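Local coordinates for protein 3-oxosteroid 1-dehydrogenase (Sterolibacterium denitrificans, PDB 7P18) that probably catalyses, with FAD as cofactor, the 1,2-dehydrogenation of 3-oxosteroids to 3-oxo-Delta(1)-steroids, passing the electrons on to an acceptor, at residues Trp321-Ser325 with Gly336-Arg341; Gly345-Val349 with Ala383-Asp388; Pro362-Phe366 with Gly533-Pro537; Ala368-Glu372 with Arg490-Gly494; Met397-Met401 with Trp412-Tyr417. All blocks are in the same frame, centred on the assembly; numbering follows the deposited sequence.

Contact 1: Trp321-Ser325 with Gly336-Arg341; sequences WWVPS and GLFAER. With ANB (androsta-1,4-diene-3,17-dione), chain D.
An antiparallel pairing in the steroid-binding region of this flavoprotein, at one edge of a curled antiparallel sheet, joins 321-325, part of strand 320-326, to G336 at the end of the short strand 335-336. S325 and G336 form a non-hydrogen-bonded pair with CA atoms 4.3 Å apart. One residue on, the chains are tied by L337 N to P324 O at 3.0 Å (168°), and G336 CA adds a CA-H...O contact of 3.5 Å to the same P324 O. Beyond L337 the chain turns away into a loop that becomes 3-10 at E340-R341.

Glycine suits position 336: a side chain there would sit too tightly against V323 CG2 and clash with the F338 ring. V323 (chi1 p) sends CG2 over that ring, 4.1 Å from its centroid and 24° off the normal, a CH-pi contact. F338, with chi1 m and chi2 -85°, presents its opposite face to the bound androstadienedione, F338 CG to ANB C11 3.6 Å, so the ring is a wall of the steroid pocket held from behind by V323. It also touches FAD.

P324 packs its ring on L337 (m, t), P324 CG to L337 CB 4.2 Å, and P324 CG to R341 NE is 3.4 Å. R341 (m, t, m) folds back on its own loop, donating to L337 O from R341 NE at 2.8 Å and from R341 NH2 at 3.0 Å.

Contact 2: Gly345-Val349 with Ala383-Asp388; sequences GCIVV and AWLIFD
G345 starts off the sheet, at phi/psi 109/6, where a side chain would jam against the preceding carbonyl. A water donates to G345 O at 2.6 Å and accepts from D388 N at 2.7 Å. C346 (chi1 p) lays CB 3.9 Å from L385 CD1 and 4.1 Å from F387 CB. I347 (p, t) pairs with I386 (m, m) as an antiparallel hydrogen-bonded pair: I347 N to I386 O 2.9 Å, I386 N to I347 O 2.8 Å. V348 (t) faces L385 (t, p) as a non-hydrogen-bonded pair, V348 CG2 to L385 CD1 3.6 Å. V349 (m) makes the next hydrogen-bonded pair, V349 N to W384 O 2.8 Å, W384 N to V349 O 3.0 Å. I347, V349, W384 and I386 share one face, V348 and L385 the other. The strand axes run 4.7 Å apart at 150°. Strand 383-387 also pairs with strand 486-502, helix 434-450 packs on I347 and I386, and D388 OD1 caps F391 N of helix 389-394 while D388 OD2 bonds K483 N and G482 N.

Contact 3: Pro362-Phe366 with Gly533-Pro537; sequences PYLEF and GKAYP. With ANB (androsta-1,4-diene-3,17-dione), chain D.
Two tyrosines from distant parts of the chain converge on the A-ring of the bound steroid. The edge of Y363 meets the face of Y536 in a T-shaped pair, centroids 5.1 Å apart and planes at 75°. Y363 (chi1 an off-rotamer 30°) sits in the first turn of helix 363-377, with P362 at the N-cap position. Segment 533-537 is irregular, G533 at positive phi, Y536 extended with chi1 t. L364 (t, p) packs against the backbone before Y536 and its CB, L364 CD2 to A535 C 3.5 Å and to Y536 CB 3.7 Å. Two waters bridge E365, one joining E365 OE1 (2.8 Å) to Y536 O (2.9 Å), the other E365 OE2 (2.6 Å) to K534 O (3.0 Å); E365 OE2 also bonds Y119 OH.

Y536 OH donates to ANB O1 at 2.6 Å, as does G540 N. Y363 OH, bonded to Y118, lies 2.6 Å from ANB C2. This is consistent with Y536 polarising the 3-keto group and Y363 taking a proton from C2 of the 3-oxosteroid substrate, whose 1-dehydro product is bound here.

Contact 4: Ala368-Glu372 with Arg490-Gly494; sequences AAMYE and RVDAG
M370 reaches out from its helix and lays its methyl over the backbone of strand 490-494, M370 CE standing 3.2 Å from V491 O and 3.5 Å from A493 N. Its rotamer (m, t, p) carries the side chain out to the strand and brings the terminal CE against its backbone, so that M370 CE also lies 4.0 Å from A493 CB while M370 SD is 4.4 Å from V491 CG1. V491 is in the t rotamer.

The next residue, Y371 (chi1 m, chi2 -73°), starts sideways, but its ring reaches the strand, putting Y371 CE2 3.8 Å from A493 CB. A493 thus receives both side chains, and its CB points at the helix. The nearest CA atoms are M370 and A493, 7.0 Å apart.

The two elements cross almost at right angles, -101°, with axes 9.1 Å apart at closest approach. Here helix 363-377 packs across the long strand 486-502 of the curled antiparallel sheet, whose neighbours at this point are strands 320-326 and 383-387. The helix is regular, E372 N to A368 O 3.0 Å. The strand is kinked by an inverse gamma turn centred on A493 (phi/psi -77/76), closed by a weak hydrogen bond from G494 N to D492 O of 2.9 Å.

The polar link is through solvent: one water donates to Y371 OH and to A493 O, 2.9 Å each. Y371 OH is also bonded to P287 O, and D492, pointing away from the helix, is held by Q334.

Contact 5: Met397-Met401 with Trp412-Tyr417; sequences MGPLM and WLGKVY
L400, P399 and W412 bury the most surface here, and they bring together two parts of the long loop between helix 389-394 and strand 418-420. L400 (m, t) starts sideways but swings CD2 into the other segment, where it meets three residues: L400 CD2 is 3.9 Å from W412 CE3, 4.2 Å from V416 CG1 and 4.2 Å from Y417 CD1. P399 points its C-gamma-endo ring across, P399 CG to V416 CG1 3.7 Å and P399 CB to W412 CH2 3.8 Å. W412, chi1 m (-85°) and chi2 5°, offers the six-membered side of its indole by the edge, with P399 O 3.7 Å from W412 CZ3.

Both backbones are tight turns. M397-L400 is a type II' beta turn, G398 at phi/psi 52/-120 and P399 at -68/-16, closed both ways: L400 N to M397 O 3.0 Å, M397 N to L400 O 2.8 Å. In 412-417 the chain wraps round W412 O, which accepts from K415 N at 2.9 Å and V416 N at 2.8 Å; G414 N to Y417 O is 2.8 Å, with G414 at positive phi. V416 is t and Y417 p. The closest CA atoms, P399 and V416, are 8.0 Å apart.

Beyond the segments, R409 makes a cation-pi contact with W412, and its carbonyl bonds Y417 OH. Each turn is closed by its own backbone hydrogen bonds, and the two are joined by apolar side-chain contact.

Overall arrangement
Contacts 1 and 3 frame the steroid site: both touch the androstadienedione, their centres are 11 Å apart, and W321 CE3 packs 3.3 Å from Y536 CD2. Strand 486-502 ties contacts 1, 2 and 4 together. Contact 4 pairs with contact 1 through S325 O and D492 N (2.8 Å) and with contact 2 through A383 O and V491 N (2.9 Å), making one sheet. Helix 363-377 serves contact 3 at its start and contact 4 further along, and F366 CE1 lies 4.1 Å from V491 CG1. Contact 5 lies away from the site, centred 26 Å from contact 3, yet G398 N reaches E340 OE2 of contact 1 at 2.9 Å and M397 SD meets L385 CD2 of contact 2 at 3.5 Å.

Contact 1: Trp321-Ser325 with Gly336-Arg341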
# COMPACT_ATOMS: atom_id res chain seq x y z
N TRP A 321 8.77 0.55 -0.30
CA TRP A 321 7.61 1.42 -0.02
C TRP A 321 7.54 1.58 1.51
O TRP A 321 6.74 0.88 2.14
CB TRP A 321 6.34 0.84 -0.63
CG TRP A 321 6.31 0.62 -2.12
CD1 TRP A 321 6.26 -0.57 -2.77
CD2 TRP A 321 6.09 1.61 -3.14
NE1 TRP A 321 6.06 -0.40 -4.12
CE2 TRP A 321 6.01 0.94 -4.38
CE3 TRP A 321 6.04 3.00 -3.14
CZ2 TRP A 321 5.77 1.61 -5.58
CZ3 TRP A 321 5.83 3.67 -4.32
CH2 TRP A 321 5.70 2.98 -5.52
N TRP A 322 8.37 2.44 2.06
CA TRP A 322 8.50 2.57 3.55
C TRP A 322 7.14 2.97 4.15
O TRP A 322 6.35 3.72 3.50
CB TRP A 322 9.58 3.56 3.98
CG TRP A 322 10.91 3.39 3.32
CD1 TRP A 322 11.52 4.27 2.48
CD2 TRP A 322 11.81 2.27 3.47
NE1 TRP A 322 12.74 3.77 2.10
CE2 TRP A 322 12.91 2.53 2.64
CE3 TRP A 322 11.77 1.07 4.17
CZ2 TRP A 322 14.00 1.65 2.55
CZ3 TRP A 322 12.81 0.16 4.03
CH2 TRP A 322 13.92 0.47 3.25
N VAL A 323 6.87 2.47 5.35
CA VAL A 323 5.82 3.03 6.24
C VAL A 323 6.33 2.89 7.67
O VAL A 323 6.84 1.83 8.04
CB VAL A 323 4.45 2.38 6.02
CG1 VAL A 323 4.35 0.91 6.41
CG2 VAL A 323 3.31 3.15 6.67
N PRO A 324 6.16 3.90 8.56
CA PRO A 324 6.39 3.69 9.99
C PRO A 324 5.42 2.60 10.44
O PRO A 324 4.28 2.65 10.09
CB PRO A 324 6.10 5.06 10.65
CG PRO A 324 5.28 5.81 9.63
CD PRO A 324 5.73 5.27 8.27
N SER A 325 5.90 1.61 11.21
CA SER A 325 5.04 0.45 11.58
C SER A 325 5.20 0.11 13.07
O SER A 325 6.25 0.45 13.66
CB SER A 325 5.30 -0.77 10.72
OG SER A 325 6.54 -1.35 11.10
N GLY A 336 0.87 -0.40 9.89
CA GLY A 336 1.40 0.87 9.38
C GLY A 336 0.64 2.07 9.94
O GLY A 336 -0.58 1.96 10.15
N LEU A 337 1.34 3.16 10.19
CA LEU A 337 0.75 4.45 10.60
C LEU A 337 0.62 5.32 9.34
O LEU A 337 1.56 6.01 9.01
CB LEU A 337 1.64 5.08 11.66
CG LEU A 337 1.80 4.29 12.97
CD1 LEU A 337 2.56 5.12 13.98
CD2 LEU A 337 0.48 3.85 13.56
N PHE A 338 -0.50 5.21 8.63
CA PHE A 338 -0.70 5.93 7.34
C PHE A 338 -1.21 7.34 7.59
O PHE A 338 -0.65 8.27 6.96
CB PHE A 338 -1.62 5.17 6.41
CG PHE A 338 -1.08 3.81 6.02
CD1 PHE A 338 -0.20 3.68 4.96
CD2 PHE A 338 -1.44 2.68 6.73
CE1 PHE A 338 0.29 2.44 4.59
CE2 PHE A 338 -0.92 1.44 6.37
CZ PHE A 338 -0.07 1.32 5.30
N ALA A 339 -2.24 7.49 8.43
CA ALA A 339 -3.00 8.76 8.56
C ALA A 339 -2.76 9.46 9.91
O ALA A 339 -2.87 10.70 9.96
CB ALA A 339 -4.47 8.45 8.43
N GLU A 340 -2.58 8.67 10.97
CA GLU A 340 -2.79 9.14 12.38
C GLU A 340 -1.66 10.08 12.81
O GLU A 340 -1.88 10.91 13.73
CB GLU A 340 -2.88 7.97 13.35
CG GLU A 340 -3.91 6.94 12.97
CD GLU A 340 -3.32 5.74 12.24
OE1 GLU A 340 -2.62 5.94 11.21
OE2 GLU A 340 -3.61 4.60 12.67
N ARG A 341 -0.48 10.01 12.17
CA ARG A 341 0.65 10.90 12.52
C ARG A 341 0.30 12.38 12.23
O ARG A 341 0.94 13.27 12.84
CB ARG A 341 1.93 10.54 11.75
CG ARG A 341 2.46 9.14 12.05
CD ARG A 341 3.58 8.75 11.09
NE ARG A 341 3.03 8.30 9.81
CZ ARG A 341 3.04 9.01 8.68
NH1 ARG A 341 3.60 10.20 8.62
NH2 ARG A 341 2.54 8.48 7.58
C1 ANB D . -2.35 3.67 2.05
C10 ANB D . -3.61 4.46 2.26
C11 ANB D . -4.17 3.10 4.42
C12 ANB D . -5.25 2.52 5.34
C13 ANB D . -6.37 3.52 5.55
C14 ANB D . -6.97 3.83 4.17
C15 ANB D . -8.29 4.55 4.49
C16 ANB D . -8.79 3.84 5.76
C17 ANB D . -7.61 3.06 6.29
C18 ANB D . -5.91 4.78 6.32
C19 ANB D . -3.20 5.76 3.00
C2 ANB D . -1.59 3.74 0.96
C3 ANB D . -2.09 4.38 -0.26
C4 ANB D . -3.51 4.70 -0.22
C5 ANB D . -4.21 4.82 0.91
C6 ANB D . -5.59 5.41 0.91
C7 ANB D . -6.57 4.67 1.81
C8 ANB D . -5.98 4.48 3.21
C9 ANB D . -4.68 3.65 3.08
O1 ANB D . -1.37 4.58 -1.25
O2 ANB D . -7.67 2.23 7.17

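Contact 2: Gly345-Val349 with Ala383-Asp388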
# COMPACT_ATOMS: atom_id res chain seq x y z
N GLY A 345 -0.77 16.98 18.34
CA GLY A 345 -0.30 16.64 19.70
C GLY A 345 0.68 15.47 19.73
O GLY A 345 1.02 15.04 20.83
N CYS A 346 1.11 14.93 18.58
CA CYS A 346 2.10 13.82 18.59
C CYS A 346 3.40 14.28 17.94
O CYS A 346 3.34 15.07 16.97
CB CYS A 346 1.55 12.58 17.93
SG CYS A 346 1.30 12.70 16.14
N ILE A 347 4.54 13.84 18.46
CA ILE A 347 5.85 14.18 17.85
C ILE A 347 6.65 12.90 17.66
O ILE A 347 6.42 11.94 18.40
CB ILE A 347 6.63 15.23 18.66
CG1 ILE A 347 6.91 14.83 20.11
CG2 ILE A 347 5.94 16.59 18.57
CD1 ILE A 347 7.99 15.70 20.73
N VAL A 348 7.55 12.92 16.69
CA VAL A 348 8.50 11.79 16.46
C VAL A 348 9.89 12.27 16.82
O VAL A 348 10.31 13.31 16.31
CB VAL A 348 8.39 11.29 15.01
CG1 VAL A 348 9.52 10.33 14.66
CG2 VAL A 348 7.02 10.65 14.82
N VAL A 349 10.60 11.48 17.63
CA VAL A 349 11.97 11.82 18.06
C VAL A 349 12.89 10.62 17.85
O VAL A 349 12.40 9.47 17.84
CB VAL A 349 12.01 12.29 19.53
CG1 VAL A 349 11.18 13.56 19.70
CG2 VAL A 349 11.57 11.17 20.48
N ALA A 383 12.38 4.75 15.66
CA ALA A 383 12.18 6.09 16.26
C ALA A 383 10.98 5.99 17.20
O ALA A 383 10.47 4.89 17.38
CB ALA A 383 11.99 7.13 15.17
N TRP A 384 10.64 7.09 17.85
CA TRP A 384 9.67 7.12 18.98
C TRP A 384 8.59 8.14 18.69
O TRP A 384 8.94 9.32 18.42
CB TRP A 384 10.38 7.38 20.31
CG TRP A 384 11.26 6.22 20.66
CD1 TRP A 384 12.59 6.11 20.39
CD2 TRP A 384 10.84 4.96 21.21
NE1 TRP A 384 13.04 4.88 20.77
CE2 TRP A 384 12.00 4.16 21.29
CE3 TRP A 384 9.64 4.44 21.69
CZ2 TRP A 384 11.97 2.87 21.79
CZ3 TRP A 384 9.60 3.16 22.17
CH2 TRP A 384 10.75 2.38 22.22
N LEU A 385 7.36 7.70 18.86
CA LEU A 385 6.18 8.61 18.74
C LEU A 385 5.68 8.92 20.15
O LEU A 385 5.47 7.96 20.89
CB LEU A 385 5.12 7.92 17.90
CG LEU A 385 3.83 8.72 17.76
CD1 LEU A 385 4.04 9.78 16.72
CD2 LEU A 385 2.69 7.80 17.42
N ILE A 386 5.56 10.20 20.48
CA ILE A 386 5.22 10.72 21.84
C ILE A 386 3.91 11.51 21.76
O ILE A 386 3.75 12.34 20.84
CB ILE A 386 6.35 11.60 22.38
CG1 ILE A 386 7.73 10.95 22.19
CG2 ILE A 386 6.06 11.97 23.83
CD1 ILE A 386 7.98 9.73 23.06
N PHE A 387 2.97 11.25 22.67
CA PHE A 387 1.74 12.08 22.81
C PHE A 387 1.24 12.01 24.26
O PHE A 387 1.79 11.21 25.07
CB PHE A 387 0.68 11.63 21.81
CG PHE A 387 0.31 10.17 21.82
CD1 PHE A 387 -0.64 9.68 22.70
CD2 PHE A 387 0.91 9.30 20.92
CE1 PHE A 387 -1.01 8.35 22.69
CE2 PHE A 387 0.54 7.96 20.91
CZ PHE A 387 -0.41 7.48 21.80
N ASP A 388 0.23 12.84 24.60
CA ASP A 388 -0.25 12.98 26.00
C ASP A 388 -1.61 12.32 26.16
O ASP A 388 -2.13 11.69 25.21
CB ASP A 388 -0.22 14.44 26.45
CG ASP A 388 -1.34 15.32 25.92
OD1 ASP A 388 -2.18 14.81 25.17
OD2 ASP A 388 -1.32 16.53 26.25
O HOH W 1 -0.29 15.06 23.09

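Contact 3: Pro362-Phe366 with Gly533-Pro537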
# COMPACT_ATOMS: atom_id res chain seq x y z
N PRO A 362 4.33 12.30 3.94
CA PRO A 362 3.97 11.04 3.31
C PRO A 362 4.88 9.92 3.85
O PRO A 362 6.05 10.19 4.12
CB PRO A 362 4.22 11.27 1.81
CG PRO A 362 4.02 12.79 1.67
CD PRO A 362 4.61 13.37 2.96
N TYR A 363 4.32 8.71 3.97
CA TYR A 363 5.00 7.56 4.63
C TYR A 363 6.30 7.19 3.90
O TYR A 363 7.27 6.80 4.60
CB TYR A 363 4.08 6.36 4.79
CG TYR A 363 3.01 6.20 3.75
CD1 TYR A 363 1.86 6.98 3.82
CD2 TYR A 363 3.09 5.28 2.73
CE1 TYR A 363 0.83 6.85 2.90
CE2 TYR A 363 2.07 5.15 1.79
CZ TYR A 363 0.95 5.95 1.86
OH TYR A 363 -0.07 5.88 0.93
N LEU A 364 6.37 7.27 2.57
CA LEU A 364 7.63 6.92 1.86
C LEU A 364 8.77 7.80 2.33
O LEU A 364 9.85 7.28 2.73
CB LEU A 364 7.43 7.05 0.34
CG LEU A 364 8.66 6.75 -0.50
CD1 LEU A 364 9.03 5.29 -0.46
CD2 LEU A 364 8.44 7.17 -1.95
N GLU A 365 8.57 9.12 2.33
CA GLU A 365 9.60 10.09 2.72
C GLU A 365 9.88 9.98 4.22
O GLU A 365 11.04 10.23 4.60
CB GLU A 365 9.17 11.50 2.32
CG GLU A 365 9.45 11.76 0.83
CD GLU A 365 8.45 11.17 -0.13
OE1 GLU A 365 7.32 10.91 0.32
OE2 GLU A 365 8.83 10.95 -1.33
N PHE A 366 8.87 9.63 5.02
CA PHE A 366 9.05 9.42 6.49
C PHE A 366 10.08 8.29 6.72
O PHE A 366 11.04 8.50 7.46
CB PHE A 366 7.69 9.18 7.12
CG PHE A 366 7.73 9.14 8.63
CD1 PHE A 366 8.25 8.04 9.27
CD2 PHE A 366 7.16 10.17 9.39
CE1 PHE A 366 8.31 7.98 10.65
CE2 PHE A 366 7.17 10.09 10.77
CZ PHE A 366 7.73 8.99 11.40
N GLY A 533 9.69 5.72 -9.75
CA GLY A 533 11.08 6.02 -9.38
C GLY A 533 11.31 5.89 -7.88
O GLY A 533 10.94 4.86 -7.30
N LYS A 534 11.80 6.95 -7.24
CA LYS A 534 11.98 6.97 -5.76
C LYS A 534 10.87 7.80 -5.11
O LYS A 534 11.08 8.37 -4.06
CB LYS A 534 13.37 7.50 -5.45
CG LYS A 534 14.49 6.62 -5.96
CD LYS A 534 15.86 7.24 -5.80
CE LYS A 534 16.97 6.38 -6.36
NZ LYS A 534 18.25 7.07 -6.12
N ALA A 535 9.68 7.82 -5.73
CA ALA A 535 8.59 8.73 -5.31
C ALA A 535 7.29 7.96 -5.15
O ALA A 535 7.20 6.78 -5.50
CB ALA A 535 8.47 9.87 -6.28
N TYR A 536 6.31 8.63 -4.56
CA TYR A 536 4.97 8.09 -4.32
C TYR A 536 4.01 9.25 -4.54
O TYR A 536 3.98 10.17 -3.73
CB TYR A 536 4.90 7.60 -2.87
CG TYR A 536 3.83 6.61 -2.56
CD1 TYR A 536 2.48 6.87 -2.73
CD2 TYR A 536 4.19 5.41 -1.94
CE1 TYR A 536 1.51 5.91 -2.40
CE2 TYR A 536 3.24 4.47 -1.57
CZ TYR A 536 1.90 4.70 -1.84
OH TYR A 536 1.02 3.72 -1.48
N PRO A 537 3.35 9.31 -5.72
CA PRO A 537 2.72 10.56 -6.17
C PRO A 537 1.46 10.98 -5.39
O PRO A 537 1.17 12.19 -5.28
CB PRO A 537 2.38 10.25 -7.63
CG PRO A 537 2.22 8.76 -7.67
CD PRO A 537 3.33 8.28 -6.76
C1 ANB D . -2.35 3.67 2.05
C10 ANB D . -3.61 4.46 2.26
C11 ANB D . -4.17 3.10 4.42
C12 ANB D . -5.25 2.52 5.34
C13 ANB D . -6.37 3.52 5.55
C14 ANB D . -6.97 3.83 4.17
C15 ANB D . -8.29 4.55 4.49
C16 ANB D . -8.79 3.84 5.76
C17 ANB D . -7.61 3.06 6.29
C18 ANB D . -5.91 4.78 6.32
C19 ANB D . -3.20 5.76 3.00
C2 ANB D . -1.59 3.74 0.96
C3 ANB D . -2.09 4.38 -0.26
C4 ANB D . -3.51 4.70 -0.22
C5 ANB D . -4.21 4.82 0.91
C6 ANB D . -5.59 5.41 0.91
C7 ANB D . -6.57 4.67 1.81
C8 ANB D . -5.98 4.48 3.21
C9 ANB D . -4.68 3.65 3.08
O1 ANB D . -1.37 4.58 -1.25
O2 ANB D . -7.67 2.23 7.17
O HOH W 2 4.99 10.20 -1.02
O HOH W 3 11.12 9.64 -1.35

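Contact 4: Ala368-Glu372 with Arg490-Gly494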
# COMPACT_ATOMS: atom_id res chain seq x y z
N ALA A 368 12.33 7.11 4.59
CA ALA A 368 13.63 7.56 4.06
C ALA A 368 14.30 8.48 5.08
O ALA A 368 15.52 8.37 5.25
CB ALA A 368 13.46 8.26 2.74
N ALA A 369 13.54 9.34 5.76
CA ALA A 369 14.09 10.30 6.73
C ALA A 369 14.57 9.55 7.97
O ALA A 369 15.51 10.06 8.59
CB ALA A 369 13.05 11.35 7.10
N MET A 370 13.93 8.45 8.35
CA MET A 370 14.40 7.62 9.52
C MET A 370 15.83 7.12 9.20
O MET A 370 16.74 7.30 10.04
CB MET A 370 13.48 6.43 9.79
CG MET A 370 12.11 6.83 10.32
SD MET A 370 11.00 5.48 10.48
CE MET A 370 11.77 4.48 11.76
N TYR A 371 16.04 6.61 8.00
CA TYR A 371 17.39 6.11 7.57
C TYR A 371 18.35 7.29 7.50
O TYR A 371 19.52 7.16 7.92
CB TYR A 371 17.31 5.30 6.29
CG TYR A 371 16.84 3.88 6.48
CD1 TYR A 371 17.67 2.92 7.06
CD2 TYR A 371 15.56 3.49 6.15
CE1 TYR A 371 17.24 1.61 7.25
CE2 TYR A 371 15.12 2.19 6.31
CZ TYR A 371 15.95 1.25 6.90
OH TYR A 371 15.50 -0.01 7.04
N GLU A 372 17.91 8.42 6.98
CA GLU A 372 18.80 9.60 6.82
C GLU A 372 19.24 10.07 8.21
O GLU A 372 20.47 10.32 8.40
CB GLU A 372 18.11 10.71 6.04
CG GLU A 372 19.05 11.81 5.59
CD GLU A 372 19.47 12.83 6.64
OE1 GLU A 372 18.75 12.96 7.68
OE2 GLU A 372 20.52 13.50 6.41
N ARG A 490 6.78 2.73 19.60
CA ARG A 490 8.01 2.41 18.85
C ARG A 490 7.65 2.35 17.36
O ARG A 490 6.92 1.44 16.96
CB ARG A 490 8.59 1.08 19.33
CG ARG A 490 9.84 0.66 18.56
CD ARG A 490 10.28 -0.77 18.87
NE ARG A 490 9.15 -1.66 19.04
CZ ARG A 490 8.96 -2.51 20.07
NH1 ARG A 490 9.94 -2.75 20.92
NH2 ARG A 490 7.81 -3.14 20.17
N VAL A 491 8.21 3.27 16.60
CA VAL A 491 7.98 3.35 15.13
C VAL A 491 9.16 2.66 14.41
O VAL A 491 10.29 3.21 14.35
CB VAL A 491 7.76 4.81 14.72
CG1 VAL A 491 7.61 4.88 13.25
CG2 VAL A 491 6.50 5.38 15.36
N ASP A 492 8.88 1.50 13.85
CA ASP A 492 9.89 0.75 13.07
C ASP A 492 9.93 1.27 11.63
O ASP A 492 8.90 1.82 11.15
CB ASP A 492 9.55 -0.74 13.11
CG ASP A 492 9.96 -1.41 14.42
OD1 ASP A 492 11.07 -1.14 14.85
OD2 ASP A 492 9.12 -2.17 14.98
N ALA A 493 11.05 1.11 10.95
CA ALA A 493 11.13 1.43 9.49
C ALA A 493 10.48 0.30 8.73
O ALA A 493 11.22 -0.58 8.23
CB ALA A 493 12.58 1.62 9.07
N GLY A 494 9.14 0.26 8.74
CA GLY A 494 8.32 -0.74 8.06
C GLY A 494 8.21 -0.48 6.56
O GLY A 494 8.86 0.43 6.04
O HOH W 4 13.43 -2.00 7.10

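Contact 5: Met397-Met401 with Trp412-Tyr417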
# COMPACT_ATOMS: atom_id res chain seq x y z
N MET A 397 -4.27 5.35 17.09
CA MET A 397 -2.85 5.29 16.65
C MET A 397 -2.51 3.83 16.37
O MET A 397 -2.22 3.07 17.31
CB MET A 397 -1.92 5.90 17.69
CG MET A 397 -0.47 6.08 17.16
SD MET A 397 -0.31 7.07 15.67
CE MET A 397 -0.81 8.69 16.24
N GLY A 398 -2.59 3.43 15.11
CA GLY A 398 -2.47 2.03 14.68
C GLY A 398 -3.41 1.15 15.46
O GLY A 398 -4.62 1.39 15.45
N PRO A 399 -2.91 0.14 16.22
CA PRO A 399 -3.79 -0.74 16.97
C PRO A 399 -4.52 -0.04 18.15
O PRO A 399 -5.46 -0.60 18.60
CB PRO A 399 -2.86 -1.83 17.51
CG PRO A 399 -1.52 -1.11 17.63
CD PRO A 399 -1.48 -0.19 16.43
N LEU A 400 -4.08 1.13 18.60
CA LEU A 400 -4.78 1.84 19.71
C LEU A 400 -6.00 2.56 19.14
O LEU A 400 -5.83 3.38 18.23
CB LEU A 400 -3.87 2.87 20.37
CG LEU A 400 -2.69 2.34 21.16
CD1 LEU A 400 -2.04 3.50 21.91
CD2 LEU A 400 -3.15 1.27 22.14
N MET A 401 -7.17 2.23 19.64
CA MET A 401 -8.41 3.01 19.39
C MET A 401 -8.47 4.15 20.40
O MET A 401 -7.79 4.11 21.44
CB MET A 401 -9.64 2.10 19.49
CG MET A 401 -9.73 1.09 18.33
SD MET A 401 -9.74 1.96 16.74
CE MET A 401 -8.06 1.73 16.13
N TRP A 412 -0.70 -5.04 26.68
CA TRP A 412 -0.01 -4.20 25.66
C TRP A 412 1.02 -3.27 26.29
O TRP A 412 1.82 -2.68 25.54
CB TRP A 412 -1.04 -3.43 24.82
CG TRP A 412 -1.56 -4.24 23.67
CD1 TRP A 412 -1.30 -5.55 23.39
CD2 TRP A 412 -2.52 -3.80 22.70
NE1 TRP A 412 -2.02 -5.94 22.29
CE2 TRP A 412 -2.78 -4.89 21.85
CE3 TRP A 412 -3.19 -2.59 22.49
CZ2 TRP A 412 -3.67 -4.79 20.78
CZ3 TRP A 412 -4.06 -2.48 21.44
CH2 TRP A 412 -4.29 -3.57 20.59
N LEU A 413 1.02 -3.12 27.61
CA LEU A 413 1.99 -2.21 28.28
C LEU A 413 3.41 -2.73 28.06
O LEU A 413 3.65 -3.91 28.26
CB LEU A 413 1.63 -2.11 29.77
CG LEU A 413 2.45 -1.11 30.57
CD1 LEU A 413 2.11 0.32 30.14
CD2 LEU A 413 2.17 -1.31 32.08
N GLY A 414 4.31 -1.87 27.58
CA GLY A 414 5.69 -2.19 27.21
C GLY A 414 5.79 -3.02 25.95
O GLY A 414 6.92 -3.41 25.59
N LYS A 415 4.67 -3.29 25.26
CA LYS A 415 4.71 -4.05 23.97
C LYS A 415 4.19 -3.18 22.80
O LYS A 415 4.92 -3.05 21.79
CB LYS A 415 3.85 -5.31 24.09
CG LYS A 415 4.11 -6.17 25.33
CD LYS A 415 5.47 -6.80 25.38
CE LYS A 415 5.63 -7.71 26.58
NZ LYS A 415 6.98 -8.30 26.57
N VAL A 416 3.01 -2.59 22.96
CA VAL A 416 2.38 -1.69 21.93
C VAL A 416 2.55 -0.23 22.36
O VAL A 416 2.73 0.67 21.51
CB VAL A 416 0.91 -2.07 21.73
CG1 VAL A 416 0.19 -1.03 20.88
CG2 VAL A 416 0.76 -3.46 21.15
N TYR A 417 2.57 0.06 23.66
CA TYR A 417 2.76 1.45 24.14
C TYR A 417 3.48 1.42 25.49
O TYR A 417 3.33 0.43 26.23
CB TYR A 417 1.41 2.18 24.23
CG TYR A 417 0.53 1.61 25.31
CD1 TYR A 417 -0.25 0.49 25.09
CD2 TYR A 417 0.58 2.12 26.60
CE1 TYR A 417 -0.97 -0.11 26.11
CE2 TYR A 417 -0.16 1.54 27.62
CZ TYR A 417 -0.92 0.41 27.39
OH TYR A 417 -1.64 -0.18 28.42